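Local structure of actin-binding protein (Saccharomyces cerevisiae, 1JO8) at residues 1-9 with 19-30. The protein regulates actin assembly driven by the ARP2/3 complex, binding actin filaments and, through the SH3 domain described here, several partner proteins. Numbering follows the deposited sequence.
Sequences PWATAEYDY and FVENDKIINIEF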
loop_
_atom_site.group_PDB
_atom_site.type_symbol
_atom_site.label_atom_id
_atom_site.label_comp_id
_atom_site.label_asym_id
_atom_site.label_seq_id
_atom_site.Cartn_x
_atom_site.Cartn_y
_atom_site.Cartn_z
ATOM N N PRO A 1 5.362 -0.516 -10.266
ATOM C CA PRO A 1 4.215 0.371 -10.528
ATOM C C PRO A 1 3.779 1.033 -9.238
ATOM O O PRO A 1 4.281 0.737 -8.152
ATOM C CB PRO A 1 3.146 -0.616 -11.029
ATOM C CG PRO A 1 3.380 -1.829 -10.237
ATOM C CD PRO A 1 4.879 -1.890 -10.041
ATOM N N TRP A 2 2.884 1.989 -9.365
ATOM C CA TRP A 2 2.186 2.594 -8.240
ATOM C C TRP A 2 0.695 2.262 -8.318
ATOM O O TRP A 2 0.188 1.810 -9.333
ATOM C CB TRP A 2 2.425 4.104 -8.184
ATOM C CG TRP A 2 1.987 4.896 -9.398
ATOM C CD1 TRP A 2 2.748 5.215 -10.481
ATOM C CD2 TRP A 2 0.719 5.511 -9.612
ATOM N NE1 TRP A 2 2.022 5.977 -11.354
ATOM C CE2 TRP A 2 0.779 6.190 -10.842
ATOM C CE3 TRP A 2 -0.454 5.594 -8.868
ATOM C CZ2 TRP A 2 -0.307 6.894 -11.366
ATOM C CZ3 TRP A 2 -1.514 6.303 -9.388
ATOM C CH2 TRP A 2 -1.430 6.939 -10.624
ATOM N N ALA A 3 0.008 2.490 -7.215
ATOM C CA ALA A 3 -1.393 2.171 -7.091
ATOM C C ALA A 3 -2.127 3.203 -6.259
ATOM O O ALA A 3 -1.519 3.986 -5.526
ATOM C CB ALA A 3 -1.535 0.797 -6.432
ATOM N N THR A 4 -3.445 3.180 -6.363
ATOM C CA THR A 4 -4.326 4.050 -5.594
ATOM C C THR A 4 -5.116 3.185 -4.620
ATOM O O THR A 4 -5.656 2.147 -4.999
ATOM C CB THR A 4 -5.304 4.794 -6.520
ATOM O OG1 THR A 4 -4.547 5.528 -7.490
ATOM C CG2 THR A 4 -6.122 5.801 -5.745
ATOM N N ALA A 5 -5.134 3.578 -3.356
ATOM C CA ALA A 5 -5.902 2.850 -2.363
ATOM C C ALA A 5 -7.384 2.948 -2.660
ATOM O O ALA A 5 -7.939 4.031 -2.876
ATOM C CB ALA A 5 -5.624 3.431 -0.985
ATOM N N GLU A 6 -8.036 1.795 -2.656
ATOM C CA GLU A 6 -9.482 1.748 -2.858
ATOM C C GLU A 6 -10.235 1.845 -1.540
ATOM O O GLU A 6 -11.394 2.269 -1.531
ATOM C CB GLU A 6 -9.846 0.433 -3.518
ATOM C CG GLU A 6 -9.390 0.309 -4.958
ATOM C CD GLU A 6 -10.346 0.980 -5.925
ATOM O OE1 GLU A 6 -11.543 1.143 -5.575
ATOM O OE2 GLU A 6 -9.912 1.322 -7.046
ATOM N N TYR A 7 -9.592 1.450 -0.440
ATOM C CA TYR A 7 -10.214 1.432 0.881
ATOM C C TYR A 7 -9.149 1.842 1.869
ATOM O O TYR A 7 -7.964 1.621 1.619
ATOM C CB TYR A 7 -10.732 0.024 1.240
ATOM C CG TYR A 7 -11.687 -0.536 0.218
ATOM C CD1 TYR A 7 -12.962 -0.019 0.132
ATOM C CD2 TYR A 7 -11.308 -1.512 -0.698
ATOM C CE1 TYR A 7 -13.879 -0.478 -0.797
ATOM C CE2 TYR A 7 -12.222 -1.971 -1.661
ATOM C CZ TYR A 7 -13.499 -1.428 -1.693
ATOM O OH TYR A 7 -14.439 -1.872 -2.615
ATOM N N ASP A 8 -9.551 2.373 3.009
ATOM C CA ASP A 8 -8.628 2.660 4.093
ATOM C C ASP A 8 -8.032 1.346 4.594
ATOM O O ASP A 8 -8.755 0.341 4.671
ATOM C CB ASP A 8 -9.336 3.284 5.314
ATOM C CG ASP A 8 -9.931 4.645 5.092
ATOM O OD1 ASP A 8 -9.817 5.247 4.009
ATOM O OD2 ASP A 8 -10.562 5.168 6.040
ATOM N N TYR A 9 -6.759 1.349 4.970
ATOM C CA TYR A 9 -6.129 0.183 5.583
ATOM C C TYR A 9 -5.426 0.644 6.833
ATOM O O TYR A 9 -4.620 1.583 6.795
ATOM C CB TYR A 9 -5.117 -0.536 4.677
ATOM C CG TYR A 9 -4.511 -1.707 5.411
ATOM C CD1 TYR A 9 -5.267 -2.835 5.668
ATOM C CD2 TYR A 9 -3.234 -1.658 5.942
ATOM C CE1 TYR A 9 -4.785 -3.877 6.410
ATOM C CE2 TYR A 9 -2.731 -2.716 6.678
ATOM C CZ TYR A 9 -3.507 -3.805 6.916
ATOM O OH TYR A 9 -3.061 -4.873 7.679
ATOM N N PHE A 19 -2.985 3.678 5.515
ATOM C CA PHE A 19 -3.333 4.637 4.489
ATOM C C PHE A 19 -4.827 4.776 4.400
ATOM O O PHE A 19 -5.545 3.979 4.984
ATOM C CB PHE A 19 -2.703 4.274 3.143
ATOM C CG PHE A 19 -3.001 2.879 2.651
ATOM C CD1 PHE A 19 -4.224 2.543 2.085
ATOM C CD2 PHE A 19 -2.014 1.913 2.689
ATOM C CE1 PHE A 19 -4.451 1.276 1.590
ATOM C CE2 PHE A 19 -2.240 0.645 2.190
ATOM C CZ PHE A 19 -3.460 0.328 1.654
ATOM N N VAL A 20 -5.288 5.779 3.655
ATOM C CA VAL A 20 -6.711 5.992 3.447
ATOM C C VAL A 20 -7.030 5.922 1.965
ATOM O O VAL A 20 -6.147 6.061 1.123
ATOM C CB VAL A 20 -7.201 7.335 4.041
ATOM C CG1 VAL A 20 -7.115 7.288 5.562
ATOM C CG2 VAL A 20 -6.416 8.499 3.483
ATOM N N GLU A 21 -8.300 5.704 1.655
ATOM C CA GLU A 21 -8.796 5.674 0.302
ATOM C C GLU A 21 -8.231 6.875 -0.450
ATOM O O GLU A 21 -8.213 8.002 0.056
ATOM C CB GLU A 21 -10.335 5.752 0.317
ATOM C CG GLU A 21 -10.950 5.456 -1.059
ATOM C CD GLU A 21 -12.455 5.654 -1.141
ATOM O OE1 GLU A 21 -13.068 5.889 -0.088
ATOM O OE2 GLU A 21 -13.019 5.566 -2.256
ATOM N N ASN A 22 -7.798 6.626 -1.675
ATOM C CA ASN A 22 -7.222 7.613 -2.572
ATOM C C ASN A 22 -5.776 7.967 -2.353
ATOM O O ASN A 22 -5.186 8.594 -3.212
ATOM C CB ASN A 22 -8.086 8.840 -2.722
ATOM C CG ASN A 22 -9.382 8.515 -3.399
ATOM O OD1 ASN A 22 -9.429 7.679 -4.318
ATOM N ND2 ASN A 22 -10.460 9.119 -2.918
ATOM N N ASP A 23 -5.172 7.506 -1.274
ATOM C CA ASP A 23 -3.729 7.664 -1.141
ATOM C C ASP A 23 -3.037 6.809 -2.192
ATOM O O ASP A 23 -3.518 5.742 -2.546
ATOM C CB ASP A 23 -3.241 7.192 0.230
ATOM C CG ASP A 23 -3.563 8.118 1.348
ATOM O OD1 ASP A 23 -3.966 9.284 1.103
ATOM O OD2 ASP A 23 -3.385 7.694 2.528
ATOM N N LYS A 24 -1.898 7.267 -2.676
ATOM C CA LYS A 24 -1.090 6.516 -3.615
ATOM C C LYS A 24 0.029 5.750 -2.910
ATOM O O LYS A 24 0.614 6.232 -1.941
ATOM C CB LYS A 24 -0.497 7.448 -4.661
ATOM C CG LYS A 24 -1.543 8.016 -5.595
ATOM C CD LYS A 24 -0.863 8.927 -6.627
ATOM C CE LYS A 24 -1.853 9.484 -7.647
ATOM N NZ LYS A 24 -1.169 10.409 -8.625
ATOM N N ILE A 25 0.260 4.529 -3.363
ATOM C CA ILE A 25 1.312 3.665 -2.843
ATOM C C ILE A 25 2.227 3.446 -4.041
ATOM O O ILE A 25 1.779 3.004 -5.098
ATOM C CB ILE A 25 0.753 2.330 -2.346
ATOM C CG1 ILE A 25 -0.149 2.522 -1.146
ATOM C CG2 ILE A 25 1.926 1.441 -1.937
ATOM C CD1 ILE A 25 -1.617 2.857 -1.402
ATOM N N ILE A 26 3.502 3.751 -3.880
ATOM C CA ILE A 26 4.456 3.753 -4.974
ATOM C C ILE A 26 5.537 2.696 -4.791
ATOM O O ILE A 26 5.711 2.122 -3.706
ATOM C CB ILE A 26 5.082 5.165 -5.165
ATOM C CG1 ILE A 26 6.069 5.495 -4.057
ATOM C CG2 ILE A 26 3.990 6.229 -5.249
ATOM C CD1 ILE A 26 6.856 6.780 -4.347
ATOM N N ASN A 27 6.272 2.426 -5.858
ATOM C CA ASN A 27 7.368 1.455 -5.845
ATOM C C ASN A 27 6.915 0.131 -5.262
ATOM O O ASN A 27 7.568 -0.462 -4.397
ATOM C CB ASN A 27 8.581 1.978 -5.097
ATOM C CG ASN A 27 9.896 1.222 -5.461
ATOM O OD1 ASN A 27 9.993 0.551 -6.500
ATOM N ND2 ASN A 27 10.815 1.165 -4.502
ATOM N N ILE A 28 5.815 -0.372 -5.787
ATOM C CA ILE A 28 5.280 -1.625 -5.296
ATOM C C ILE A 28 6.169 -2.789 -5.698
ATOM O O ILE A 28 6.642 -2.875 -6.830
ATOM C CB ILE A 28 3.855 -1.814 -5.802
ATOM C CG1 ILE A 28 2.975 -0.775 -5.115
ATOM C CG2 ILE A 28 3.332 -3.232 -5.551
ATOM C CD1 ILE A 28 1.615 -0.591 -5.709
ATOM N N GLU A 29 6.396 -3.666 -4.733
ATOM C CA GLU A 29 7.187 -4.864 -4.900
ATOM C C GLU A 29 6.292 -6.041 -4.560
ATOM O O GLU A 29 5.693 -6.096 -3.486
ATOM C CB GLU A 29 8.453 -4.785 -4.031
ATOM C CG GLU A 29 9.358 -3.671 -4.578
ATOM C CD GLU A 29 10.711 -3.460 -3.896
ATOM O OE1 GLU A 29 10.753 -3.609 -2.665
ATOM O OE2 GLU A 29 11.695 -3.036 -4.538
ATOM N N PHE A 30 6.171 -6.969 -5.505
ATOM C CA PHE A 30 5.222 -8.066 -5.408
ATOM C C PHE A 30 5.856 -9.207 -4.625
ATOM O O PHE A 30 6.107 -10.288 -5.152
ATOM C CB PHE A 30 4.797 -8.491 -6.814
ATOM C CG PHE A 30 4.049 -7.405 -7.553
ATOM C CD1 PHE A 30 2.700 -7.210 -7.366
ATOM C CD2 PHE A 30 4.716 -6.562 -8.396
ATOM C CE1 PHE A 30 2.036 -6.213 -8.042
ATOM C CE2 PHE A 30 4.041 -5.542 -9.085
ATOM C CZ PHE A 30 2.702 -5.378 -8.887
HETATM O O HOH W 1 -9.795 5.155 -4.791
HETATM O O HOH W 2 -13.191 2.679 -3.315
#
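Tyr9 CB sits over one face of the Phe19 ring, 3.8 Å from the centroid of that ring in a CH-pi contact; in the conformer given here, Ile25 CD1 lies over the centre of the opposite face. Tyr7 O meets this ring at its edge, 3.5 Å from Phe19 CE1, and Ala5 CB approaches obliquely. The ring of Phe19 is brought against Ala5, Tyr7 and Tyr9 by a chi1 of 54°, which places CG between the backbone N and the carbonyl carbon. At the far end Pro1 CG touches the edge of the Phe30 ring, which carries Ile28 CG2 on one face. Lys24, fully extended beyond CG, runs alongside Trp2; its NZ stands 4.5 Å from the centroid of the Trp2 six-membered ring, 31° off the normal, an off-centre cation-pi contact. Strands 3-5 and 24-26 are antiparallel neighbours in the small SH3 beta barrel, and residues 9 and 19 pair where the RT loop leaves and returns. Ala3 and Ile25 form a hydrogen-bonded pair, Ala5 N donates to Asp23 O, and Ile28 N donates to Pro1 O beyond the corner at Asn27. Ala3 CB and Ile28 CD1 pack at 3.5 Å on the buried side, where strand 54-56 adds Val54 and Leu56. The type II turn from Val20 to Asp23, closed by Asp23 N to Val20 O, is also gripped by two carboxylates: Asp8 OD1 accepts Glu21 N at 2.8 Å through its anti lone pair, and Asp23 OD2 takes Val20 N from above the carboxylate plane and forms a salt bridge with Lys42. Ala5 O receives Asn22 N.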